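Local structure of synaptonemal complex protein 2 (Mus musculus, 5IWZ) at residues K52-I57 against V100-S105; C58-L61 against Q67-S70; P156-L161 against K177-M182; F267-N272 against V281-C286; L296-D301 against E305-D310. The protein forms a major part of the axial and lateral elements of meiotic synaptonemal complexes and is required for SYCP3 insertion, normal chromosome synapsis and fertility in both sexes. One frame throughout, in Å; residues are numbered along the deposited sequence.

Contact 1: residues K52-I57 against V100-S105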
# COMPACT_ATOMS: atom_id res chain seq x y z
N LYS A 52 -3.94 -19.05 21.75
CA LYS A 52 -4.21 -17.85 22.54
C LYS A 52 -4.11 -16.59 21.68
O LYS A 52 -4.95 -15.69 21.81
CB LYS A 52 -3.24 -17.76 23.72
CG LYS A 52 -3.38 -18.85 24.79
CD LYS A 52 -2.20 -18.76 25.74
CE LYS A 52 -2.28 -19.81 26.82
NZ LYS A 52 -1.12 -19.65 27.76
N LEU A 53 -3.09 -16.51 20.82
CA LEU A 53 -3.01 -15.42 19.85
C LEU A 53 -4.27 -15.32 19.01
O LEU A 53 -4.84 -14.24 18.84
CB LEU A 53 -1.80 -15.63 18.93
CG LEU A 53 -0.50 -14.86 19.11
CD1 LEU A 53 -0.35 -14.30 20.52
CD2 LEU A 53 0.68 -15.73 18.72
N ASP A 54 -4.73 -16.46 18.48
CA ASP A 54 -5.92 -16.48 17.64
C ASP A 54 -7.13 -15.99 18.41
O ASP A 54 -7.91 -15.16 17.92
CB ASP A 54 -6.14 -17.88 17.09
CG ASP A 54 -7.33 -17.97 16.15
OD1 ASP A 54 -8.15 -18.89 16.32
OD2 ASP A 54 -7.45 -17.13 15.23
N ASP A 55 -7.30 -16.49 19.64
CA ASP A 55 -8.42 -16.08 20.48
C ASP A 55 -8.39 -14.58 20.73
O ASP A 55 -9.41 -13.89 20.60
CB ASP A 55 -8.39 -16.84 21.81
CG ASP A 55 -8.78 -18.32 21.67
OD1 ASP A 55 -8.97 -18.80 20.52
OD2 ASP A 55 -8.88 -19.01 22.71
N LEU A 56 -7.24 -14.05 21.11
CA LEU A 56 -7.15 -12.64 21.47
C LEU A 56 -7.37 -11.74 20.25
O LEU A 56 -8.14 -10.77 20.31
CB LEU A 56 -5.80 -12.39 22.14
CG LEU A 56 -5.49 -10.96 22.60
CD1 LEU A 56 -6.48 -10.73 23.72
CD2 LEU A 56 -4.04 -10.87 23.12
N ILE A 57 -6.75 -12.07 19.11
CA ILE A 57 -6.89 -11.20 17.93
C ILE A 57 -8.33 -11.18 17.41
O ILE A 57 -8.87 -10.12 17.09
CB ILE A 57 -5.89 -11.62 16.85
CG1 ILE A 57 -4.47 -11.18 17.24
CG2 ILE A 57 -6.29 -11.05 15.50
CD1 ILE A 57 -3.39 -11.84 16.40
N VAL A 100 -0.45 -19.53 9.10
CA VAL A 100 -0.83 -18.81 7.90
C VAL A 100 -2.35 -18.79 7.72
O VAL A 100 -2.93 -17.77 7.34
CB VAL A 100 -0.11 -19.40 6.66
CG1 VAL A 100 -0.58 -18.71 5.39
CG2 VAL A 100 1.40 -19.26 6.81
N GLN A 101 -3.02 -19.92 8.03
CA GLN A 101 -4.48 -19.97 7.93
C GLN A 101 -5.15 -19.16 9.03
O GLN A 101 -6.21 -18.57 8.81
CB GLN A 101 -4.97 -21.41 7.95
CG GLN A 101 -4.83 -22.14 6.62
CD GLN A 101 -3.38 -22.50 6.30
OE1 GLN A 101 -2.67 -23.07 7.13
NE2 GLN A 101 -2.93 -22.14 5.09
N LYS A 102 -4.56 -19.10 10.23
CA LYS A 102 -5.04 -18.13 11.20
C LYS A 102 -4.94 -16.71 10.65
O LYS A 102 -5.86 -15.91 10.80
CB LYS A 102 -4.30 -18.25 12.53
CG LYS A 102 -5.04 -19.08 13.57
CD LYS A 102 -5.02 -20.55 13.27
CE LYS A 102 -5.68 -21.37 14.38
NZ LYS A 102 -7.17 -21.18 14.40
N MET A 103 -3.83 -16.38 9.99
CA MET A 103 -3.71 -15.01 9.47
C MET A 103 -4.72 -14.74 8.35
O MET A 103 -5.19 -13.61 8.23
CB MET A 103 -2.29 -14.76 8.99
CG MET A 103 -1.33 -14.97 10.13
SD MET A 103 0.02 -13.80 10.17
CE MET A 103 -0.78 -12.30 9.62
N VAL A 104 -5.06 -15.76 7.55
CA VAL A 104 -6.15 -15.59 6.58
C VAL A 104 -7.45 -15.26 7.30
O VAL A 104 -8.18 -14.33 6.93
CB VAL A 104 -6.29 -16.86 5.71
CG1 VAL A 104 -7.60 -16.82 4.89
CG2 VAL A 104 -5.09 -17.00 4.81
N SER A 105 -7.73 -16.01 8.37
CA SER A 105 -8.89 -15.76 9.20
C SER A 105 -8.87 -14.35 9.79
O SER A 105 -9.90 -13.66 9.79
CB SER A 105 -8.96 -16.81 10.30
OG SER A 105 -9.87 -16.41 11.29
O HOH W 1 -9.58 -17.75 13.42

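Contact 2: residues C58-L61 against Q67-S70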
# COMPACT_ATOMS: atom_id res chain seq x y z
N CYS A 58 -8.97 -12.36 17.35
CA CYS A 58 -10.36 -12.41 16.89
C CYS A 58 -11.29 -11.63 17.83
O CYS A 58 -12.21 -10.95 17.38
CB CYS A 58 -10.82 -13.87 16.77
SG CYS A 58 -10.04 -14.79 15.40
N ARG A 59 -11.06 -11.74 19.14
CA ARG A 59 -11.88 -10.97 20.07
C ARG A 59 -11.73 -9.47 19.86
O ARG A 59 -12.72 -8.74 19.78
CB ARG A 59 -11.53 -11.32 21.51
CG ARG A 59 -12.29 -10.48 22.50
CD ARG A 59 -11.78 -10.75 23.90
NE ARG A 59 -10.74 -9.82 24.32
CZ ARG A 59 -9.94 -10.05 25.36
NH1 ARG A 59 -10.08 -11.19 26.04
NH2 ARG A 59 -9.01 -9.18 25.73
N GLU A 60 -10.48 -8.99 19.81
CA GLU A 60 -10.26 -7.56 19.63
C GLU A 60 -10.78 -7.07 18.28
O GLU A 60 -11.32 -5.96 18.19
CB GLU A 60 -8.77 -7.24 19.80
CG GLU A 60 -8.25 -7.52 21.23
CD GLU A 60 -9.09 -6.79 22.30
OE1 GLU A 60 -9.67 -7.46 23.18
OE2 GLU A 60 -9.20 -5.54 22.24
N LEU A 61 -10.64 -7.87 17.22
CA LEU A 61 -11.26 -7.52 15.94
C LEU A 61 -12.77 -7.39 16.09
O LEU A 61 -13.37 -6.41 15.64
CB LEU A 61 -10.90 -8.55 14.87
CG LEU A 61 -9.43 -8.48 14.42
CD1 LEU A 61 -9.04 -9.62 13.49
CD2 LEU A 61 -9.18 -7.13 13.75
N GLN A 67 -6.36 -0.31 17.30
CA GLN A 67 -4.99 -0.09 17.74
C GLN A 67 -4.51 -1.21 18.67
O GLN A 67 -3.31 -1.52 18.70
CB GLN A 67 -4.83 1.30 18.40
CG GLN A 67 -5.31 1.47 19.84
CD GLN A 67 -4.89 2.83 20.47
OE1 GLN A 67 -5.73 3.61 20.94
NE2 GLN A 67 -3.58 3.09 20.48
N THR A 68 -5.41 -1.87 19.39
CA THR A 68 -4.91 -2.98 20.19
C THR A 68 -4.58 -4.20 19.33
O THR A 68 -3.61 -4.90 19.63
CB THR A 68 -5.88 -3.32 21.32
OG1 THR A 68 -6.94 -4.15 20.85
CG2 THR A 68 -6.43 -2.03 21.92
N VAL A 69 -5.32 -4.46 18.24
CA VAL A 69 -4.90 -5.52 17.31
C VAL A 69 -3.49 -5.24 16.79
O VAL A 69 -2.64 -6.14 16.75
CB VAL A 69 -5.92 -5.68 16.16
CG1 VAL A 69 -5.39 -6.64 15.08
CG2 VAL A 69 -7.26 -6.22 16.69
N SER A 70 -3.23 -3.99 16.40
CA SER A 70 -1.90 -3.58 15.95
C SER A 70 -0.83 -3.94 16.98
O SER A 70 0.23 -4.47 16.62
CB SER A 70 -1.85 -2.06 15.70
OG SER A 70 -2.34 -1.71 14.41

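Contact 3: residues P156-L161 against K177-M182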
# COMPACT_ATOMS: atom_id res chain seq x y z
N PRO A 156 -4.64 -14.34 -3.92
CA PRO A 156 -6.06 -14.09 -4.28
C PRO A 156 -6.75 -13.07 -3.38
O PRO A 156 -7.58 -12.30 -3.86
CB PRO A 156 -6.71 -15.48 -4.17
CG PRO A 156 -5.74 -16.33 -3.46
CD PRO A 156 -4.38 -15.77 -3.72
N GLN A 157 -6.43 -13.06 -2.08
CA GLN A 157 -7.05 -12.11 -1.16
C GLN A 157 -6.69 -10.68 -1.54
O GLN A 157 -7.55 -9.78 -1.55
CB GLN A 157 -6.59 -12.37 0.28
CG GLN A 157 -7.03 -13.70 0.88
CD GLN A 157 -8.47 -13.67 1.36
OE1 GLN A 157 -9.06 -12.61 1.53
NE2 GLN A 157 -9.05 -14.86 1.56
N ILE A 158 -5.41 -10.43 -1.81
CA ILE A 158 -4.96 -9.08 -2.14
C ILE A 158 -5.57 -8.60 -3.46
O ILE A 158 -6.03 -7.46 -3.56
CB ILE A 158 -3.43 -9.03 -2.14
CG1 ILE A 158 -2.92 -9.31 -0.72
CG2 ILE A 158 -2.93 -7.66 -2.68
CD1 ILE A 158 -1.40 -9.36 -0.58
N CYS A 159 -5.60 -9.47 -4.48
CA CYS A 159 -6.23 -9.10 -5.75
C CYS A 159 -7.70 -8.73 -5.55
O CYS A 159 -8.18 -7.73 -6.10
CB CYS A 159 -6.10 -10.23 -6.77
SG CYS A 159 -4.43 -10.60 -7.35
N ALA A 160 -8.43 -9.56 -4.80
CA ALA A 160 -9.82 -9.24 -4.51
C ALA A 160 -9.93 -7.89 -3.80
O ALA A 160 -10.80 -7.07 -4.14
CB ALA A 160 -10.46 -10.35 -3.67
N LEU A 161 -9.04 -7.63 -2.84
CA LEU A 161 -9.04 -6.36 -2.12
C LEU A 161 -8.76 -5.18 -3.04
O LEU A 161 -9.36 -4.11 -2.89
CB LEU A 161 -7.99 -6.40 -1.00
CG LEU A 161 -7.94 -5.28 0.03
CD1 LEU A 161 -9.20 -5.28 0.88
CD2 LEU A 161 -6.71 -5.41 0.93
N LYS A 177 1.38 -3.36 -2.81
CA LYS A 177 2.84 -3.29 -2.80
C LYS A 177 3.45 -4.49 -2.08
O LYS A 177 4.50 -5.00 -2.50
CB LYS A 177 3.27 -1.96 -2.17
CG LYS A 177 4.52 -2.01 -1.34
CD LYS A 177 4.84 -0.60 -0.81
CE LYS A 177 3.64 -0.02 -0.05
NZ LYS A 177 3.61 1.48 -0.04
N LYS A 178 2.80 -4.96 -1.01
CA LYS A 178 3.25 -6.20 -0.39
C LYS A 178 3.12 -7.37 -1.35
O LYS A 178 3.96 -8.27 -1.36
CB LYS A 178 2.46 -6.46 0.89
CG LYS A 178 2.77 -5.50 2.03
CD LYS A 178 4.11 -5.84 2.66
CE LYS A 178 4.33 -5.10 3.97
NZ LYS A 178 4.45 -3.62 3.77
N MET A 179 2.07 -7.38 -2.18
CA MET A 179 1.92 -8.48 -3.13
C MET A 179 3.03 -8.47 -4.18
O MET A 179 3.58 -9.53 -4.52
CB MET A 179 0.56 -8.42 -3.82
CG MET A 179 0.46 -9.44 -4.97
SD MET A 179 -1.18 -9.69 -5.65
CE MET A 179 -1.38 -8.22 -6.65
N ASN A 180 3.38 -7.28 -4.70
CA ASN A 180 4.45 -7.19 -5.69
C ASN A 180 5.80 -7.56 -5.08
O ASN A 180 6.65 -8.15 -5.77
CB ASN A 180 4.46 -5.79 -6.32
CG ASN A 180 3.40 -5.67 -7.42
OD1 ASN A 180 3.19 -6.62 -8.15
ND2 ASN A 180 2.71 -4.54 -7.49
N LEU A 181 6.01 -7.26 -3.81
CA LEU A 181 7.20 -7.73 -3.11
C LEU A 181 7.22 -9.26 -3.02
O LEU A 181 8.27 -9.88 -3.23
CB LEU A 181 7.25 -7.09 -1.72
CG LEU A 181 8.36 -7.46 -0.75
CD1 LEU A 181 9.65 -6.78 -1.18
CD2 LEU A 181 7.98 -7.02 0.65
N MET A 182 6.08 -9.88 -2.72
CA MET A 182 6.05 -11.33 -2.63
C MET A 182 6.30 -11.98 -3.99
O MET A 182 7.02 -12.98 -4.09
CB MET A 182 4.70 -11.79 -2.08
CG MET A 182 4.43 -11.29 -0.68
SD MET A 182 3.00 -12.00 0.16
CE MET A 182 1.68 -11.84 -1.02

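Contact 4: residues F267-N272 against V281-C286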
# COMPACT_ATOMS: atom_id res chain seq x y z
N PHE A 267 2.37 3.34 -21.34
CA PHE A 267 1.07 2.67 -21.46
C PHE A 267 -0.02 3.41 -20.69
O PHE A 267 -1.11 3.67 -21.23
CB PHE A 267 1.19 1.22 -20.97
CG PHE A 267 -0.14 0.55 -20.70
CD1 PHE A 267 -0.94 0.09 -21.76
CD2 PHE A 267 -0.60 0.35 -19.40
CE1 PHE A 267 -2.16 -0.55 -21.52
CE2 PHE A 267 -1.82 -0.29 -19.14
CZ PHE A 267 -2.60 -0.74 -20.20
N LEU A 268 0.26 3.79 -19.44
CA LEU A 268 -0.79 4.40 -18.63
C LEU A 268 -1.16 5.78 -19.16
O LEU A 268 -2.34 6.16 -19.13
CB LEU A 268 -0.35 4.47 -17.17
CG LEU A 268 -0.24 3.08 -16.56
CD1 LEU A 268 0.36 3.16 -15.17
CD2 LEU A 268 -1.62 2.40 -16.54
N ASN A 269 -0.18 6.54 -19.65
CA ASN A 269 -0.50 7.81 -20.29
C ASN A 269 -1.39 7.61 -21.51
O ASN A 269 -2.36 8.37 -21.72
CB ASN A 269 0.79 8.57 -20.67
CG ASN A 269 1.37 9.36 -19.50
OD1 ASN A 269 0.93 9.20 -18.36
ND2 ASN A 269 2.35 10.22 -19.78
N LEU A 270 -1.11 6.58 -22.32
CA LEU A 270 -2.01 6.24 -23.43
C LEU A 270 -3.41 5.87 -22.94
O LEU A 270 -4.41 6.38 -23.46
CB LEU A 270 -1.42 5.08 -24.24
CG LEU A 270 -0.22 5.45 -25.10
CD1 LEU A 270 0.22 4.27 -25.95
CD2 LEU A 270 -0.57 6.64 -25.96
N VAL A 271 -3.50 4.96 -21.97
CA VAL A 271 -4.80 4.52 -21.49
C VAL A 271 -5.61 5.69 -20.96
O VAL A 271 -6.76 5.91 -21.37
CB VAL A 271 -4.64 3.42 -20.43
CG1 VAL A 271 -5.89 3.33 -19.57
CG2 VAL A 271 -4.37 2.10 -21.10
N ASN A 272 -5.02 6.46 -20.04
CA ASN A 272 -5.77 7.56 -19.45
C ASN A 272 -6.08 8.63 -20.49
O ASN A 272 -7.11 9.30 -20.40
CB ASN A 272 -5.00 8.15 -18.27
CG ASN A 272 -4.90 7.17 -17.10
OD1 ASN A 272 -5.85 6.41 -16.81
ND2 ASN A 272 -3.74 7.15 -16.43
N VAL A 281 -7.59 9.43 -14.04
CA VAL A 281 -6.26 9.96 -13.75
C VAL A 281 -5.91 10.94 -14.85
O VAL A 281 -5.86 10.56 -16.03
CB VAL A 281 -5.20 8.85 -13.66
CG1 VAL A 281 -3.83 9.45 -13.47
CG2 VAL A 281 -5.52 7.88 -12.52
N TYR A 282 -5.65 12.20 -14.48
CA TYR A 282 -5.20 13.23 -15.39
C TYR A 282 -3.71 13.45 -15.16
O TYR A 282 -3.31 13.83 -14.05
CB TYR A 282 -5.96 14.54 -15.18
CG TYR A 282 -7.28 14.59 -15.90
CD1 TYR A 282 -7.38 15.17 -17.17
CD2 TYR A 282 -8.42 14.07 -15.32
CE1 TYR A 282 -8.60 15.21 -17.84
CE2 TYR A 282 -9.64 14.10 -15.99
CZ TYR A 282 -9.72 14.67 -17.24
OH TYR A 282 -10.94 14.70 -17.89
N THR A 283 -2.91 13.22 -16.19
CA THR A 283 -1.47 13.39 -16.13
C THR A 283 -1.04 14.59 -16.99
O THR A 283 -1.29 14.60 -18.19
CB THR A 283 -0.78 12.12 -16.61
OG1 THR A 283 -1.08 11.06 -15.69
CG2 THR A 283 0.71 12.32 -16.67
N PHE A 284 -0.40 15.60 -16.35
CA PHE A 284 0.07 16.77 -17.08
C PHE A 284 1.59 16.85 -17.04
O PHE A 284 2.19 16.57 -15.99
CB PHE A 284 -0.48 18.09 -16.50
CG PHE A 284 -1.96 18.27 -16.69
CD1 PHE A 284 -2.52 18.31 -17.95
CD2 PHE A 284 -2.80 18.40 -15.59
CE1 PHE A 284 -3.88 18.48 -18.12
CE2 PHE A 284 -4.17 18.57 -15.76
CZ PHE A 284 -4.70 18.61 -17.02
N PRO A 285 2.24 17.27 -18.12
CA PRO A 285 3.65 17.64 -18.02
C PRO A 285 3.78 18.93 -17.23
O PRO A 285 2.91 19.80 -17.26
CB PRO A 285 4.09 17.81 -19.48
CG PRO A 285 2.84 18.22 -20.19
CD PRO A 285 1.69 17.55 -19.47
N CYS A 286 4.87 19.02 -16.49
CA CYS A 286 5.11 20.12 -15.58
C CYS A 286 6.46 20.76 -15.90
O CYS A 286 7.43 20.06 -16.24
CB CYS A 286 5.09 19.62 -14.13
SG CYS A 286 5.56 20.81 -12.88
O HOH W 2 -1.38 8.82 -16.97

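Contact 5: residues L296-D301 against E305-D310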
# COMPACT_ATOMS: atom_id res chain seq x y z
N LEU A 296 12.54 21.20 -6.72
CA LEU A 296 12.61 19.75 -6.67
C LEU A 296 13.25 19.23 -7.95
O LEU A 296 13.11 19.83 -9.02
CB LEU A 296 11.20 19.16 -6.52
CG LEU A 296 10.39 19.69 -5.33
CD1 LEU A 296 8.99 19.09 -5.34
CD2 LEU A 296 11.10 19.36 -4.03
N GLN A 297 13.97 18.11 -7.84
CA GLN A 297 14.69 17.62 -9.01
C GLN A 297 13.78 16.74 -9.86
O GLN A 297 13.03 15.90 -9.36
CB GLN A 297 15.98 16.87 -8.65
CG GLN A 297 15.91 15.73 -7.63
CD GLN A 297 15.01 14.62 -8.00
OE1 GLN A 297 15.26 13.85 -8.86
NE2 GLN A 297 13.94 14.57 -7.36
N ILE A 298 13.84 16.98 -11.16
CA ILE A 298 13.08 16.19 -12.13
C ILE A 298 13.78 14.85 -12.32
O ILE A 298 15.01 14.83 -12.50
CB ILE A 298 12.96 16.95 -13.44
CG1 ILE A 298 12.17 18.25 -13.22
CG2 ILE A 298 12.34 16.09 -14.52
CD1 ILE A 298 12.01 19.10 -14.46
N PRO A 299 13.07 13.73 -12.29
CA PRO A 299 13.67 12.47 -12.75
C PRO A 299 14.08 12.60 -14.20
O PRO A 299 13.30 13.04 -15.05
CB PRO A 299 12.53 11.45 -12.57
CG PRO A 299 11.54 12.10 -11.66
CD PRO A 299 11.65 13.57 -11.93
N SER A 300 15.33 12.23 -14.49
CA SER A 300 15.85 12.26 -15.85
C SER A 300 16.37 10.87 -16.20
O SER A 300 17.37 10.42 -15.63
CB SER A 300 16.94 13.33 -16.00
N ASP A 301 15.70 10.19 -17.12
CA ASP A 301 16.01 8.79 -17.41
C ASP A 301 16.45 9.49 -18.69
O ASP A 301 16.90 10.64 -18.65
CB ASP A 301 15.01 7.86 -16.74
N GLU A 305 9.39 11.16 -21.16
CA GLU A 305 9.38 12.28 -22.09
C GLU A 305 9.28 13.61 -21.36
O GLU A 305 9.75 14.64 -21.88
CB GLU A 305 8.23 12.13 -23.09
N GLU A 306 8.67 13.62 -20.18
CA GLU A 306 8.34 14.84 -19.47
C GLU A 306 8.41 14.59 -17.97
O GLU A 306 8.46 13.45 -17.51
CB GLU A 306 6.93 15.34 -19.84
CG GLU A 306 6.71 15.61 -21.32
CD GLU A 306 7.26 16.95 -21.77
OE1 GLU A 306 7.77 17.72 -20.93
OE2 GLU A 306 7.18 17.23 -22.98
N PHE A 307 8.42 15.69 -17.22
CA PHE A 307 8.23 15.71 -15.77
C PHE A 307 6.73 15.61 -15.52
O PHE A 307 6.00 16.59 -15.70
CB PHE A 307 8.84 16.99 -15.21
CG PHE A 307 8.65 17.20 -13.73
CD1 PHE A 307 8.59 16.13 -12.84
CD2 PHE A 307 8.56 18.48 -13.21
CE1 PHE A 307 8.43 16.34 -11.48
CE2 PHE A 307 8.40 18.70 -11.85
CZ PHE A 307 8.33 17.62 -10.98
N TRP A 308 6.25 14.42 -15.16
CA TRP A 308 4.81 14.14 -15.09
C TRP A 308 4.24 14.41 -13.70
O TRP A 308 4.87 14.08 -12.69
CB TRP A 308 4.55 12.69 -15.48
CG TRP A 308 4.95 12.27 -16.89
CD1 TRP A 308 5.87 11.30 -17.23
CD2 TRP A 308 4.43 12.77 -18.13
NE1 TRP A 308 5.95 11.19 -18.60
CE2 TRP A 308 5.08 12.07 -19.17
CE3 TRP A 308 3.47 13.74 -18.45
CZ2 TRP A 308 4.80 12.31 -20.52
CZ3 TRP A 308 3.21 13.99 -19.80
CH2 TRP A 308 3.87 13.27 -20.82
N ILE A 309 3.04 14.99 -13.65
CA ILE A 309 2.25 15.16 -12.42
C ILE A 309 0.92 14.45 -12.63
O ILE A 309 0.25 14.67 -13.65
CB ILE A 309 2.00 16.64 -12.08
CG1 ILE A 309 3.28 17.47 -12.12
CG2 ILE A 309 1.28 16.77 -10.71
CD1 ILE A 309 4.30 17.17 -11.04
N ASP A 310 0.52 13.62 -11.66
CA ASP A 310 -0.68 12.79 -11.77
C ASP A 310 -1.75 13.32 -10.84
O ASP A 310 -1.51 13.46 -9.63
CB ASP A 310 -0.35 11.33 -11.46
CG ASP A 310 0.64 10.77 -12.44
OD1 ASP A 310 0.37 10.85 -13.66
OD2 ASP A 310 1.73 10.34 -12.01

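Contact 1: residues K52-I57 against V100-S105
Asp54 and Lys102 form a salt bridge between two helices of the armadillo-repeat-like domain, 49-63 and 99-108, at the surface of the helical array. Lys102 NZ lies 3.1 Å from Asp54 OD1, and the hydrogen bond within this ion pair is weak. The two side chains cross at about a right angle. The aliphatic part of the lysine takes part as well: Lys102 CG passes 3.5 Å from Asp54 OD2, and the chain then folds at chi2 and again at chi4, which carries the ammonium group round to the other carboxylate oxygen. The aspartate reaches across because its CG stands anti to the backbone N (chi1 -177°), on a CB that already points at helix 99-108.

The two carboxylate oxygens divide the work. OD1 faces the lysine, while OD2 accepts a hydrogen bond from the indole NE1 of Trp106, one turn further along helix 99-108, and another from a water. The carboxylate is therefore tied to the neighbouring helix at several points, which should restrict its rotation about chi2. The nearest CA atoms, Asp54 CA and Lys102 CA, are 6.7 Å apart, and the touching atoms all belong to side chains. Behind them, Leu53 and Leu56 pack against helix 13-23, and Met103 is buried against helix 123-141. The water on the carboxylate also lies close to Ser105 OG, on the same helix as the lysine, and it donates to Asp54 OD2 at 2.9 Å.

Contact 2: residues C58-L61 against Q67-S70
Two consecutive helices of the armadillo-repeat-like domain, 49-63 and 66-79, form a helical hairpin, and this contact lies close to its short turn. An apolar patch and a polar patch sit side by side. In the apolar one, Val69 CG2 wedges between two neighbours on the first helix, 3.6 Å from Glu60 CB and also 3.6 Å from Leu61 CD2; the leucine and valine side chains cross at about a right angle.

In the polar patch, Thr68 OG1 and Glu60 OE2 make a close polar pair at 3.0 Å. The hydroxyl is also hydrogen-bonded to the carbonyl oxygen of Asp65, in the turn. Glu60 comes to this spot by bending at chi2 (-54°), and its other oxygen is held more firmly. Arg59 grips Glu60 OE1 side-on with two nitrogens, NE at 2.8 Å and NH2 at 3.1 Å, the oxygen lying in the guanidinium plane; Lys63 adds a further salt bridge to it.

Arg59 in turn reaches the carbonyl oxygens of Ala20 and Leu21 of helix 13-23, whereas Leu61 and Val69 both lean on Met128 of helix 123-141.

Contact 3: residues P156-L161 against K177-M182
Ile158 is a bump on helix 144-163 that enters the notch between Met179 and Met182, one turn apart on helix 169-185. Its two branches do different jobs. CG2 presses on the root of the first methionine, 3.7 Å from Met179 CB, and also lies 4.0 Å from Met179 SD. The longer branch goes to the second: Ile158 CD1 meets Met182 CE at 4.0 Å, the two side chains reaching toward each other tip to tip. Ile158 and Met179, by contrast, slide past each other in opposite directions, each flank lying along the other.

Met179 answers as a bump of its own. It runs out extended, with CG anti to the backbone N (chi1 172°), as far as the sulfur, then bends at chi3. The end of the chain thus fits into the groove beside Ile158 and Cys159, where Met179 SD lies 3.8 Å from Cys159 SG and Met179 CE is 3.9 Å from the same sulfur. This is plain van der Waals packing of thioether on thiol, with the four touching residues all buried.

The short segments run antiparallel at 145°, their axes approaching to 10.2 Å, a spacing filled by the isoleucine and the methionines. The pair belongs to the armadillo-repeat-like domain. Further helices close in around it: Cys159 also touches Met199 and Met206 of helix 197-212, Met179 rests on Ala225 of helix 216-229, and Met182 packs on Met137 of helix 123-141.

Contact 4: residues F267-N272 against V281-C286
Asn272, near the end of helix 260-274, lies against Val281 at the start of strand 281-285. Its CB sits 3.4 Å from Val281 O, so the side chain sets off right beside the strand backbone. CG comes next, 3.7 Å from the same carbonyl oxygen and 3.8 Å from Val281 CB. At the tip the amide splits: OD1 accepts a hydrogen bond from Gln219 NE2 of helix 216-229, while ND2 lies over the valine, 3.6 Å from Val281 CB, and donates to a water at 2.9 Å. CG is anti to the carbonyl carbon (chi1 -67°), which lays the amide across the valine.

That water joins helix to strand. It accepts from Asn272 ND2 and donates both to Asn269 OD1, at 2.7 Å, and to Thr283 OG1, at 2.6 Å. Asn269 and Thr283 also touch directly, crossing at about a right angle, with Asn269 OD1 3.6 Å from Thr283 CG2. Each has a further partner, Arg265 for the asparagine oxygen and Asp310 on the next strand for the threonine hydroxyl. Replacing Asn272 with a leucine would probably leave Gln219 NE2 without its acceptor and deprive the water of one of its three partners.

Together these contacts make a polar, water-bridged junction between a helix of the helical part of the chain and the edge strand of a four-stranded antiparallel sheet in the Spt16M-like part of the chain, which belongs to the PH clan.

Contact 5: residues L296-D301 against E305-D310
Phe307 packs against Ile298 and Pro299 in the Spt16M-like domain, a PH-clan fold, joining the loop after strand 294-295 to the chain that leads into strand 308-312. Along the second segment, Glu306, after Glu305, turns its CB away from the loop, lying instead on Pro285. Phe307 then directs its CB toward the loop and carries the contact. Its CG is anti to the backbone N (chi1 176°), which sends the ring out alongside Ile298. Ile298 CG1 stands over one ring face, 3.9 Å from the centroid and 22° off the normal, a CH-pi contact. The other isoleucine branch works lower down, with Ile298 CG2 3.7 Å from Phe307 CB. The proline makes a looser touch, approaching obliquely with Pro299 CD 4.1 Å from Phe307 CD1. The ring also touches Ala289 of strand 288-291.

After the phenylalanine, Trp308 turns to Thr283 and Pro285 of the neighbouring strand, while Ile309 comes back under the ring: Ile309 CD1 covers the face opposite Ile298, 4.0 Å from the ring plane. Phe307 is thus sandwiched between two isoleucines. Cutting Phe307 back to an alanine is likely to open a gap between Ile298 and Ile309 and leave the loop less firmly held. Asp310 ends the segment on the strand, where its OD2 forms a salt bridge with Arg265 NH2.

Contacts 1, 2 and 3 lie in the armadillo-repeat-like domain, and contacts 4 and 5 follow later in the chain at the junction with, and inside, the Spt16M-like domain. Contact 2 is nested within the loop closed by contact 1; the two share helix 49-63, with centres about 11 Å apart. Contact 3 lies nearer the middle of the chain, about 19 Å from contact 1 and 24 Å from contact 4 between centres. Contacts 4 and 5 touch through neighbouring strands 281-285 and 308-312, and their centres lie some 40 to 44 Å from contacts 1 and 2. In this N-terminal piece of the protein, the series thus runs from helices to the sheet following them.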